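Long-range contacts in copper-repressible polypeptide (Methylomicrobium album, PDB 4BZ4), which binds copper(I) at the cell surface, is made when copper is scarce and probably takes part in copper acquisition by this methanotroph: residues Ser51-Leu55 and Glu163-Leu169; Lys77-Leu83 and Leu180-Pro186; Leu90-Ile94 and Gly150-Met156; Lys117-Asp121 and Phe146-Gly150. All coordinates share one frame. Where two conformers were deposited one is given. Residue numbers count along the deposited sequence, not the author numbering.

How the interactions relate
Interaction 3 is the most buried of the four and interaction 2 the most extensive; both rest on antiparallel strand pairing, but in different sheets whose apolar faces meet, Ile182 packing on Ile94. Interaction 2 has an apolar face and an outer face of threonine and alanine, whereas interaction 3 runs from strand pairing into a calcium site. Interactions 3 and 4 share Gly150 and use strand 137-152 at successive points. Interaction 1 joins two loops and interaction 4 a loop to strand 137-152, both through side-chain-to-backbone bonds and partly buried; they meet where Trp52 and Gln168 bond to Gln118 and Asn149. Trp52 also packs on Ser93 and Phe151 of interaction 3.

Interaction 1 of 4, residues Ser51-Leu55 and Glu163-Leu169; sequences SWYNL and EYDQSQL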
# COMPACT_ATOMS: atom_id res chain seq x y z
N SER A 51 3.16 -0.72 9.08
CA SER A 51 2.23 0.29 8.48
C SER A 51 1.00 -0.29 7.74
O SER A 51 -0.03 0.32 7.74
CB SER A 51 2.94 1.21 7.49
OG SER A 51 3.72 0.52 6.53
N TRP A 52 1.14 -1.46 7.20
CA TRP A 52 0.03 -2.03 6.36
C TRP A 52 -0.86 -2.87 7.18
O TRP A 52 -1.93 -3.30 6.69
CB TRP A 52 0.62 -2.84 5.19
CG TRP A 52 -0.32 -3.26 4.05
CD1 TRP A 52 -0.83 -2.49 3.07
CD2 TRP A 52 -0.60 -4.60 3.65
NE1 TRP A 52 -1.52 -3.23 2.12
CE2 TRP A 52 -1.37 -4.54 2.46
CE3 TRP A 52 -0.32 -5.84 4.21
CZ2 TRP A 52 -1.87 -5.69 1.82
CZ3 TRP A 52 -0.79 -6.99 3.58
CH2 TRP A 52 -1.59 -6.90 2.43
N TYR A 53 -0.44 -3.22 8.40
CA TYR A 53 -1.16 -4.20 9.21
C TYR A 53 -0.83 -3.96 10.71
O TYR A 53 -0.03 -4.66 11.30
CB TYR A 53 -0.85 -5.62 8.76
CG TYR A 53 -1.92 -6.65 9.07
CD1 TYR A 53 -1.94 -7.36 10.28
CD2 TYR A 53 -2.90 -6.91 8.16
CE1 TYR A 53 -2.89 -8.33 10.56
CE2 TYR A 53 -3.85 -7.83 8.44
CZ TYR A 53 -3.83 -8.55 9.60
OH TYR A 53 -4.80 -9.55 9.78
N ASN A 54 -1.51 -2.99 11.31
CA ASN A 54 -1.35 -2.75 12.69
C ASN A 54 -1.93 -3.83 13.54
O ASN A 54 -2.94 -4.46 13.17
CB ASN A 54 -1.99 -1.43 13.10
CG ASN A 54 -1.20 -0.18 12.74
OD1 ASN A 54 -1.53 0.89 13.31
ND2 ASN A 54 -0.23 -0.23 11.85
N LEU A 55 -1.30 -4.09 14.69
CA LEU A 55 -1.79 -5.13 15.62
C LEU A 55 -2.59 -4.51 16.77
O LEU A 55 -2.10 -4.41 17.95
CB LEU A 55 -0.65 -5.99 16.11
CG LEU A 55 0.16 -6.69 15.04
CD1 LEU A 55 1.33 -7.43 15.72
CD2 LEU A 55 -0.65 -7.62 14.18
N GLU A 163 -3.06 -13.77 13.92
CA GLU A 163 -3.59 -12.48 13.60
C GLU A 163 -3.59 -12.14 12.11
O GLU A 163 -4.23 -11.16 11.73
CB GLU A 163 -2.83 -11.31 14.32
CG GLU A 163 -2.59 -11.51 15.78
CD GLU A 163 -1.25 -12.19 15.96
OE1 GLU A 163 -0.15 -11.51 15.91
OE2 GLU A 163 -1.34 -13.40 16.06
N TYR A 164 -2.81 -12.87 11.30
CA TYR A 164 -2.63 -12.58 9.86
C TYR A 164 -3.56 -13.51 9.00
O TYR A 164 -3.42 -13.58 7.78
CB TYR A 164 -1.19 -12.80 9.44
CG TYR A 164 -0.29 -11.84 10.18
CD1 TYR A 164 -0.20 -10.51 9.79
CD2 TYR A 164 0.41 -12.25 11.27
CE1 TYR A 164 0.54 -9.61 10.51
CE2 TYR A 164 1.24 -11.34 11.96
CZ TYR A 164 1.27 -10.03 11.58
OH TYR A 164 2.07 -9.12 12.25
N ASP A 165 -4.45 -14.23 9.67
CA ASP A 165 -5.24 -15.32 8.93
C ASP A 165 -6.50 -14.73 8.24
O ASP A 165 -7.62 -15.04 8.61
CB ASP A 165 -5.60 -16.45 9.86
CG ASP A 165 -6.17 -17.65 9.15
OD1 ASP A 165 -5.73 -17.90 7.98
OD2 ASP A 165 -6.98 -18.40 9.78
N GLN A 166 -6.25 -13.87 7.28
CA GLN A 166 -7.27 -13.31 6.41
C GLN A 166 -6.86 -13.70 5.00
O GLN A 166 -5.80 -13.34 4.55
CB GLN A 166 -7.47 -11.79 6.56
CG GLN A 166 -7.95 -11.41 7.94
CD GLN A 166 -8.32 -9.96 7.98
OE1 GLN A 166 -9.42 -9.57 7.59
NE2 GLN A 166 -7.37 -9.13 8.38
N SER A 167 -7.77 -14.39 4.29
CA SER A 167 -7.48 -14.94 2.95
C SER A 167 -7.11 -13.89 1.90
O SER A 167 -6.29 -14.11 1.02
CB SER A 167 -8.72 -15.66 2.49
OG SER A 167 -9.17 -16.59 3.45
N GLN A 168 -7.71 -12.71 2.00
CA GLN A 168 -7.58 -11.66 1.01
C GLN A 168 -6.39 -10.77 1.28
O GLN A 168 -6.20 -9.81 0.56
CB GLN A 168 -8.92 -10.86 0.96
CG GLN A 168 -10.07 -11.63 0.36
CD GLN A 168 -11.41 -10.94 0.60
OE1 GLN A 168 -11.91 -10.10 -0.26
NE2 GLN A 168 -11.92 -11.17 1.73
N LEU A 169 -5.62 -11.09 2.30
CA LEU A 169 -4.35 -10.47 2.49
C LEU A 169 -3.38 -11.35 1.70
O LEU A 169 -2.96 -12.39 2.22
CB LEU A 169 -4.14 -10.46 3.99
CG LEU A 169 -3.12 -9.54 4.55
CD1 LEU A 169 -3.79 -8.18 4.63
CD2 LEU A 169 -2.81 -10.12 5.92
O HOH W 1 2.00 -6.48 10.99
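Neither segment pairs its backbone with the other: Ser51-Leu55 is irregular, while Glu163-Leu169 leaves a 3-10 turn at Glu163 and Tyr164, passes an inverse gamma turn centred on Asp165 and closes a type I turn from Gln166 to Leu169. The main chains stay apart, with 8.5 Å between the CA atoms of Tyr53 and Tyr164 and 7.8 Å between those of Leu55 and Glu163. Tyr53 fills this gap. Its hydroxyl donates to Glu163 O (OH to O 2.6 Å) and accepts from Gln166, whose NE2 lies 3.0 Å from Tyr53 OH; Gln166 OE1 is bound to Lys117. The Tyr53 ring meets that of Tyr164 obliquely, CD1 of Tyr53 being 3.4 Å from CE1 of Tyr164, and Leu169 CD2 lies 3.6 Å from Tyr53 CE2. Leu169 CD1 touches Trp52 CH2 at 3.4 Å, while the indole NE1 bonds to Thr95. A water links Tyr53 O (2.7 Å) to Tyr164 OH (2.9 Å), and Leu55 CD2 is 3.7 Å from Tyr164 OH. Two loops, after strands 42-47 and 137-152, are thus joined through side chains, without direct backbone-to-backbone bonds, one tyrosine hydroxyl acting as donor and acceptor and so satisfied within a largely aromatic and aliphatic contact.

Interaction 2 of 4, residues Lys77-Leu83 and Leu180-Pro186; sequences KPVTIAL and LAITFTP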
# COMPACT_ATOMS: atom_id res chain seq x y z
N LYS A 77 -4.01 -3.23 -20.59
CA LYS A 77 -2.61 -3.59 -20.76
C LYS A 77 -1.99 -3.92 -19.39
O LYS A 77 -2.01 -3.04 -18.51
CB LYS A 77 -1.89 -2.40 -21.37
CG LYS A 77 -2.40 -1.96 -22.73
CD LYS A 77 -1.65 -0.70 -23.16
CE LYS A 77 -2.28 -0.08 -24.39
NZ LYS A 77 -2.15 -1.02 -25.56
N PRO A 78 -1.51 -5.17 -19.19
CA PRO A 78 -1.02 -5.48 -17.83
C PRO A 78 0.08 -4.58 -17.35
O PRO A 78 0.94 -4.13 -18.12
CB PRO A 78 -0.50 -6.93 -17.98
CG PRO A 78 -1.41 -7.51 -18.99
CD PRO A 78 -1.57 -6.41 -20.00
N VAL A 79 0.08 -4.41 -16.02
CA VAL A 79 1.02 -3.55 -15.28
C VAL A 79 1.63 -4.42 -14.21
O VAL A 79 0.92 -5.22 -13.58
CB VAL A 79 0.23 -2.39 -14.68
CG1 VAL A 79 1.10 -1.58 -13.75
CG2 VAL A 79 -0.37 -1.51 -15.78
N THR A 80 2.91 -4.17 -13.88
CA THR A 80 3.57 -4.79 -12.76
C THR A 80 4.07 -3.70 -11.86
O THR A 80 4.55 -2.68 -12.35
CB THR A 80 4.80 -5.60 -13.22
OG1 THR A 80 4.29 -6.66 -14.07
CG2 THR A 80 5.56 -6.25 -12.06
N ILE A 81 3.90 -3.89 -10.57
CA ILE A 81 4.59 -3.02 -9.58
C ILE A 81 5.47 -3.89 -8.71
O ILE A 81 5.01 -4.92 -8.17
CB ILE A 81 3.59 -2.26 -8.70
CG1 ILE A 81 2.61 -1.45 -9.57
CG2 ILE A 81 4.29 -1.32 -7.71
CD1 ILE A 81 1.56 -0.66 -8.81
N ALA A 82 6.74 -3.55 -8.61
CA ALA A 82 7.73 -4.27 -7.88
C ALA A 82 8.23 -3.44 -6.76
O ALA A 82 8.62 -2.30 -6.99
CB ALA A 82 8.88 -4.66 -8.75
N LEU A 83 8.33 -4.06 -5.57
CA LEU A 83 8.82 -3.43 -4.38
C LEU A 83 10.02 -4.18 -3.94
O LEU A 83 10.01 -5.42 -3.89
CB LEU A 83 7.77 -3.54 -3.27
CG LEU A 83 6.38 -3.04 -3.60
CD1 LEU A 83 5.50 -3.07 -2.33
CD2 LEU A 83 6.36 -1.65 -4.10
N LEU A 180 8.82 -7.99 -3.54
CA LEU A 180 7.43 -8.31 -3.86
C LEU A 180 7.12 -7.85 -5.26
O LEU A 180 7.57 -6.77 -5.64
CB LEU A 180 6.52 -7.65 -2.86
CG LEU A 180 5.01 -7.81 -3.15
CD1 LEU A 180 4.59 -9.27 -3.01
CD2 LEU A 180 4.23 -6.93 -2.22
N ALA A 181 6.33 -8.61 -6.04
CA ALA A 181 5.75 -8.07 -7.25
C ALA A 181 4.26 -8.36 -7.26
O ALA A 181 3.85 -9.46 -6.84
CB ALA A 181 6.39 -8.75 -8.49
N ILE A 182 3.49 -7.39 -7.74
CA ILE A 182 2.06 -7.57 -8.02
C ILE A 182 1.80 -7.28 -9.49
O ILE A 182 2.55 -6.60 -10.16
CB ILE A 182 1.14 -6.77 -7.08
CG1 ILE A 182 1.35 -5.25 -7.17
CG2 ILE A 182 1.31 -7.25 -5.65
CD1 ILE A 182 0.44 -4.57 -8.13
N THR A 183 0.67 -7.80 -10.00
CA THR A 183 0.31 -7.50 -11.37
C THR A 183 -1.17 -7.30 -11.43
O THR A 183 -1.96 -7.76 -10.56
CB THR A 183 0.64 -8.62 -12.36
OG1 THR A 183 -0.14 -9.76 -12.00
CG2 THR A 183 2.11 -8.93 -12.36
N PHE A 184 -1.57 -6.58 -12.47
CA PHE A 184 -3.00 -6.36 -12.69
C PHE A 184 -3.18 -5.80 -14.08
O PHE A 184 -2.21 -5.32 -14.63
CB PHE A 184 -3.62 -5.44 -11.67
CG PHE A 184 -3.04 -4.07 -11.61
CD1 PHE A 184 -1.91 -3.83 -10.90
CD2 PHE A 184 -3.67 -2.98 -12.20
CE1 PHE A 184 -1.35 -2.58 -10.84
CE2 PHE A 184 -3.13 -1.72 -12.10
CZ PHE A 184 -1.95 -1.52 -11.44
N THR A 185 -4.36 -5.97 -14.64
CA THR A 185 -4.70 -5.33 -15.90
C THR A 185 -5.78 -4.29 -15.62
O THR A 185 -6.87 -4.63 -15.27
CB THR A 185 -5.20 -6.36 -16.89
OG1 THR A 185 -4.11 -7.28 -17.11
CG2 THR A 185 -5.61 -5.72 -18.20
N PRO A 186 -5.43 -3.02 -15.72
CA PRO A 186 -6.43 -1.95 -15.52
C PRO A 186 -7.79 -2.22 -16.20
O PRO A 186 -7.83 -2.40 -17.43
CB PRO A 186 -5.72 -0.73 -16.11
CG PRO A 186 -4.30 -1.01 -15.84
CD PRO A 186 -4.15 -2.47 -16.19
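Val79, Ile81, Leu83, Leu180, Ile182 and Phe184 share one face of this antiparallel pair and form its apolar centre. The Phe184 ring, at chi1 near +60°, turns back under strand 79-83: Val79 CB sits over its face in a CH-pi contact, 4.2 Å from the centroid, and Ile81 CD1 meets its edge 4.0 Å from Phe184 CE1. Ile182 CD1 lies 3.9 Å from Ile81 CB, and Leu83 CD1 is 4.1 Å from Leu180 CD2. This face packs on strands 92-99 and 67-73, through Ile94 and Leu73 among others. The backbones run at 165° with axes 4.7 Å apart. Val79-Phe184, Ile81-Ile182 and Leu83-Leu180 are hydrogen-bonded pairs, each with two bonds; Leu83 N to Leu180 O is 2.8 Å and Ile182 N to Ile81 O 2.9 Å. Outward, the non-hydrogen-bonded pairs Thr80-Thr183 and Ala82-Ala181 carry small side chains, with Thr80 OG1 3.6 Å from Thr183 CG2. Pro78 CG touches Thr185 OG1 at 3.3 Å and Lys77 O meets Pro186 CD at 3.2 Å. The split between apolar and small or hydroxylic faces is that of a two-layer beta structure: strand 179-184, outermost in its four-stranded sheet, buries one side against the other sheet and turns the other outward.

Interaction 3 of 4, residues Leu90-Ile94 and Gly150-Met156; sequences LHPSI and GFDRDGM. With CA (calcium ion), chain H.
Strands 92-94 and 150-152 run antiparallel, at 176° with axes 4.8 Å apart. Gly150 forms a hydrogen-bonded pair with Ile94 (CA-CA 5.5 Å): Gly150 N to Ile94 O and Ile94 N to Gly150 O are both 2.9 Å. Phe151, chi1 p, faces Ser93 in a non-hydrogen-bonded pair (CA-CA 4.1 Å); CB of Phe151 lies 3.6 Å from CB of Ser93, and the ring leads away. Asp152 N donates to Pro92 O (3.0 Å). With chi1 t, Asp152 points its carboxylate two ways: OD2 accepts from ND1 of His91 (2.8 Å), whose chi1 is m, and also from Gly178, while OD1 binds calcium at 2.3 Å and accepts a hydrogen bond from Asp154 N (3.2 Å), forming an Asx turn. Arg153 begins a type II turn ending at Met156. Asp154, chi1 m, gives the calcium its OD2 at 2.3 Å, and a water lies 2.4 Å from the ion; Asp174, Val176 and Lys179 complete the site. Gly155 has phi 95° and psi -8°, suited to glycine. Met156, chi1 m with chi2 and chi3 t, lays CG over the His91 imidazole, 3.8 Å from its centroid (CH-pi), while His91 NE2 bonds to Asp202. Calcium is held where a strand ends in a loop. Behind the pair, Pro92 and Ile94 pack on strand 79-84, strand 190-198 adjoins strand 92-99 on its other edge, and Phe151 bonds through its backbone to Val172 of strand 171-172.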
# COMPACT_ATOMS: atom_id res chain seq x y z
N LEU A 90 12.28 -6.70 7.11
CA LEU A 90 11.13 -5.93 6.56
C LEU A 90 10.43 -6.68 5.43
O LEU A 90 11.10 -7.23 4.57
CB LEU A 90 11.60 -4.59 6.02
CG LEU A 90 10.47 -3.55 5.80
CD1 LEU A 90 9.81 -3.12 7.10
CD2 LEU A 90 11.08 -2.37 5.04
N HIS A 91 9.10 -6.67 5.44
CA HIS A 91 8.30 -7.36 4.37
C HIS A 91 7.40 -6.36 3.72
O HIS A 91 6.38 -6.00 4.29
CB HIS A 91 7.57 -8.58 4.92
CG HIS A 91 8.52 -9.57 5.52
ND1 HIS A 91 9.34 -10.31 4.73
CD2 HIS A 91 8.82 -9.91 6.79
CE1 HIS A 91 10.12 -11.08 5.48
NE2 HIS A 91 9.86 -10.83 6.75
N PRO A 92 7.78 -5.89 2.55
CA PRO A 92 6.96 -4.89 1.89
C PRO A 92 5.61 -5.43 1.46
O PRO A 92 5.49 -6.64 1.19
CB PRO A 92 7.77 -4.48 0.68
CG PRO A 92 9.18 -4.83 1.00
CD PRO A 92 9.09 -6.05 1.87
N SER A 93 4.65 -4.53 1.31
CA SER A 93 3.31 -4.85 0.93
C SER A 93 2.66 -3.73 0.15
O SER A 93 3.11 -2.60 0.20
CB SER A 93 2.56 -5.11 2.18
OG SER A 93 2.38 -3.98 3.04
N ILE A 94 1.57 -4.01 -0.55
CA ILE A 94 0.90 -3.07 -1.37
C ILE A 94 -0.56 -3.45 -1.59
O ILE A 94 -0.92 -4.62 -1.60
CB ILE A 94 1.56 -2.91 -2.75
CG1 ILE A 94 0.96 -1.86 -3.68
CG2 ILE A 94 1.56 -4.23 -3.50
CD1 ILE A 94 1.83 -1.63 -4.89
N GLY A 150 -0.76 -7.48 -2.24
CA GLY A 150 0.18 -8.52 -1.98
C GLY A 150 1.09 -8.14 -0.87
O GLY A 150 1.27 -6.93 -0.58
N PHE A 151 1.63 -9.12 -0.18
CA PHE A 151 2.80 -8.91 0.71
C PHE A 151 3.81 -10.00 0.58
O PHE A 151 3.51 -11.14 0.22
CB PHE A 151 2.38 -8.72 2.17
CG PHE A 151 1.92 -9.93 2.90
CD1 PHE A 151 2.79 -10.74 3.60
CD2 PHE A 151 0.57 -10.25 2.94
CE1 PHE A 151 2.35 -11.83 4.32
CE2 PHE A 151 0.14 -11.33 3.68
CZ PHE A 151 1.02 -12.12 4.38
N ASP A 152 5.05 -9.59 0.82
CA ASP A 152 6.24 -10.44 0.78
C ASP A 152 6.18 -11.42 1.92
O ASP A 152 6.40 -11.10 3.04
CB ASP A 152 7.50 -9.57 0.86
CG ASP A 152 8.75 -10.39 1.07
OD1 ASP A 152 8.87 -11.50 0.45
OD2 ASP A 152 9.54 -10.00 1.96
N ARG A 153 5.90 -12.69 1.61
CA ARG A 153 5.79 -13.68 2.58
C ARG A 153 7.11 -14.49 2.73
O ARG A 153 7.24 -15.24 3.67
CB ARG A 153 4.58 -14.57 2.33
CG ARG A 153 4.21 -15.39 3.58
CD ARG A 153 4.33 -16.76 3.17
NE ARG A 153 4.05 -17.70 4.27
CZ ARG A 153 4.98 -18.15 5.12
NH1 ARG A 153 6.19 -17.65 5.15
NH2 ARG A 153 4.70 -19.18 5.86
N ASP A 154 8.11 -14.24 1.89
CA ASP A 154 9.36 -14.93 1.99
C ASP A 154 10.09 -14.47 3.27
O ASP A 154 10.19 -13.29 3.51
CB ASP A 154 10.23 -14.71 0.76
CG ASP A 154 9.57 -15.15 -0.52
OD1 ASP A 154 9.50 -16.40 -0.77
OD2 ASP A 154 9.10 -14.27 -1.26
N GLY A 155 10.58 -15.41 4.02
CA GLY A 155 11.41 -15.04 5.22
C GLY A 155 10.59 -14.98 6.48
O GLY A 155 11.13 -14.90 7.62
N MET A 156 9.28 -15.08 6.41
CA MET A 156 8.45 -15.02 7.60
C MET A 156 8.39 -16.33 8.35
O MET A 156 7.83 -16.39 9.45
CB MET A 156 7.02 -14.59 7.22
CG MET A 156 6.97 -13.15 6.79
SD MET A 156 5.25 -12.69 6.56
CE MET A 156 5.32 -10.94 6.21
CA CA H . 9.51 -12.06 -1.71
O HOH W 2 7.26 -12.20 -2.61

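Interaction 4 of 4, residues Lys117-Asp121 and Phe146-Gly150; sequences KQFGD and FITNG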
# COMPACT_ATOMS: atom_id res chain seq x y z
N LYS A 117 -8.63 -0.78 5.36
CA LYS A 117 -8.61 -2.23 5.16
C LYS A 117 -7.73 -2.54 3.91
O LYS A 117 -7.75 -1.79 2.92
CB LYS A 117 -10.06 -2.76 4.93
CG LYS A 117 -10.19 -4.26 5.09
CD LYS A 117 -10.11 -4.72 6.52
CE LYS A 117 -10.28 -6.25 6.65
NZ LYS A 117 -10.24 -6.65 8.06
N GLN A 118 -6.97 -3.63 3.97
CA GLN A 118 -6.00 -3.97 2.93
C GLN A 118 -6.63 -4.49 1.62
O GLN A 118 -5.92 -4.64 0.64
CB GLN A 118 -4.93 -4.97 3.43
CG GLN A 118 -4.21 -4.57 4.71
CD GLN A 118 -5.06 -4.73 5.98
OE1 GLN A 118 -6.19 -5.25 5.99
NE2 GLN A 118 -4.49 -4.33 7.08
N PHE A 119 -7.93 -4.79 1.72
CA PHE A 119 -8.74 -5.30 0.58
C PHE A 119 -10.11 -4.67 0.73
O PHE A 119 -10.38 -4.07 1.78
CB PHE A 119 -8.81 -6.84 0.50
CG PHE A 119 -9.19 -7.51 1.78
CD1 PHE A 119 -10.52 -7.73 2.14
CD2 PHE A 119 -8.21 -7.92 2.68
CE1 PHE A 119 -10.84 -8.36 3.32
CE2 PHE A 119 -8.55 -8.53 3.90
CZ PHE A 119 -9.88 -8.78 4.20
N GLY A 120 -10.95 -4.83 -0.26
CA GLY A 120 -12.27 -4.20 -0.23
C GLY A 120 -12.27 -2.79 -0.76
O GLY A 120 -11.25 -2.14 -0.95
N ASP A 121 -13.49 -2.39 -1.11
CA ASP A 121 -13.69 -1.16 -1.83
C ASP A 121 -13.97 -0.05 -0.81
O ASP A 121 -14.46 -0.31 0.28
CB ASP A 121 -14.87 -1.33 -2.76
CG ASP A 121 -14.61 -2.32 -3.88
OD1 ASP A 121 -13.49 -2.68 -4.14
OD2 ASP A 121 -15.55 -2.76 -4.53
N PHE A 146 -11.26 -1.91 -5.40
CA PHE A 146 -10.11 -2.81 -5.16
C PHE A 146 -9.69 -3.52 -6.38
O PHE A 146 -10.53 -4.06 -7.09
CB PHE A 146 -10.47 -3.79 -4.07
CG PHE A 146 -9.39 -4.80 -3.80
CD1 PHE A 146 -8.32 -4.44 -3.00
CD2 PHE A 146 -9.37 -6.02 -4.43
CE1 PHE A 146 -7.34 -5.32 -2.71
CE2 PHE A 146 -8.34 -6.92 -4.19
CZ PHE A 146 -7.30 -6.58 -3.34
N ILE A 147 -8.39 -3.51 -6.65
CA ILE A 147 -7.79 -4.18 -7.82
C ILE A 147 -7.01 -5.41 -7.41
O ILE A 147 -7.31 -6.51 -7.81
CB ILE A 147 -6.93 -3.22 -8.68
CG1 ILE A 147 -7.79 -2.08 -9.25
CG2 ILE A 147 -6.13 -3.96 -9.72
CD1 ILE A 147 -8.90 -2.50 -10.17
N THR A 148 -6.03 -5.25 -6.49
CA THR A 148 -5.21 -6.35 -6.07
C THR A 148 -4.41 -5.94 -4.84
O THR A 148 -4.36 -4.71 -4.47
CB THR A 148 -4.25 -6.83 -7.20
OG1 THR A 148 -3.73 -8.13 -6.86
CG2 THR A 148 -3.14 -5.91 -7.45
N ASN A 149 -3.75 -6.87 -4.21
CA ASN A 149 -2.81 -6.55 -3.15
C ASN A 149 -1.75 -7.63 -3.11
O ASN A 149 -1.84 -8.63 -3.84
CB ASN A 149 -3.49 -6.25 -1.79
CG ASN A 149 -4.02 -7.48 -1.08
OD1 ASN A 149 -3.49 -8.61 -1.27
ND2 ASN A 149 -4.96 -7.31 -0.25
N GLY A 150 -0.76 -7.48 -2.24
CA GLY A 150 0.18 -8.52 -1.98
C GLY A 150 1.09 -8.14 -0.87
O GLY A 150 1.27 -6.93 -0.58
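Phe146 lays its ring beneath the backbone of Phe119, so that Phe119 CB stands over one face in a CH-pi contact, 4.3 Å from the ring centroid and 26° off its normal; the closest side-chain atoms are Phe119 CB and Phe146 CE1, 3.8 Å apart. The motif on the strand side is a classic beta bulge, in which Ile147 and Thr148 both face Val96 of strand 92-99. Just before it, Phe146 projects toward the loop that follows strand 110-111, and just after it Asn149 does the same, while Ile147 and Thr148 point away from the loop, and their side chains touch Phe184 and Ile182 respectively, of strand 179-184. Loop and strand run nearly antiparallel, 162° apart end to end, but their backbones are linked through side-chain groups. Asn149 ND2 donates to Gln118 O at 3.0 Å, near the edge of the Phe119 ring, and also to Gln168 O, so one amide joins two loops to the strand; Gln118 O also bonds to Thr95, and Gln118 NE2 to Trp52 O. Gly120 passes the Phe146 side chain, its O 3.6 Å from Phe146 CB, with a phi of 87° that suits glycine. The contact fastens an irregular segment alongside strand 137-152 shortly before that segment becomes strand 122-124. At its exposed end, the carboxylate of Asp121 takes the Phe146 backbone amide, with OD1 2.7 Å from N.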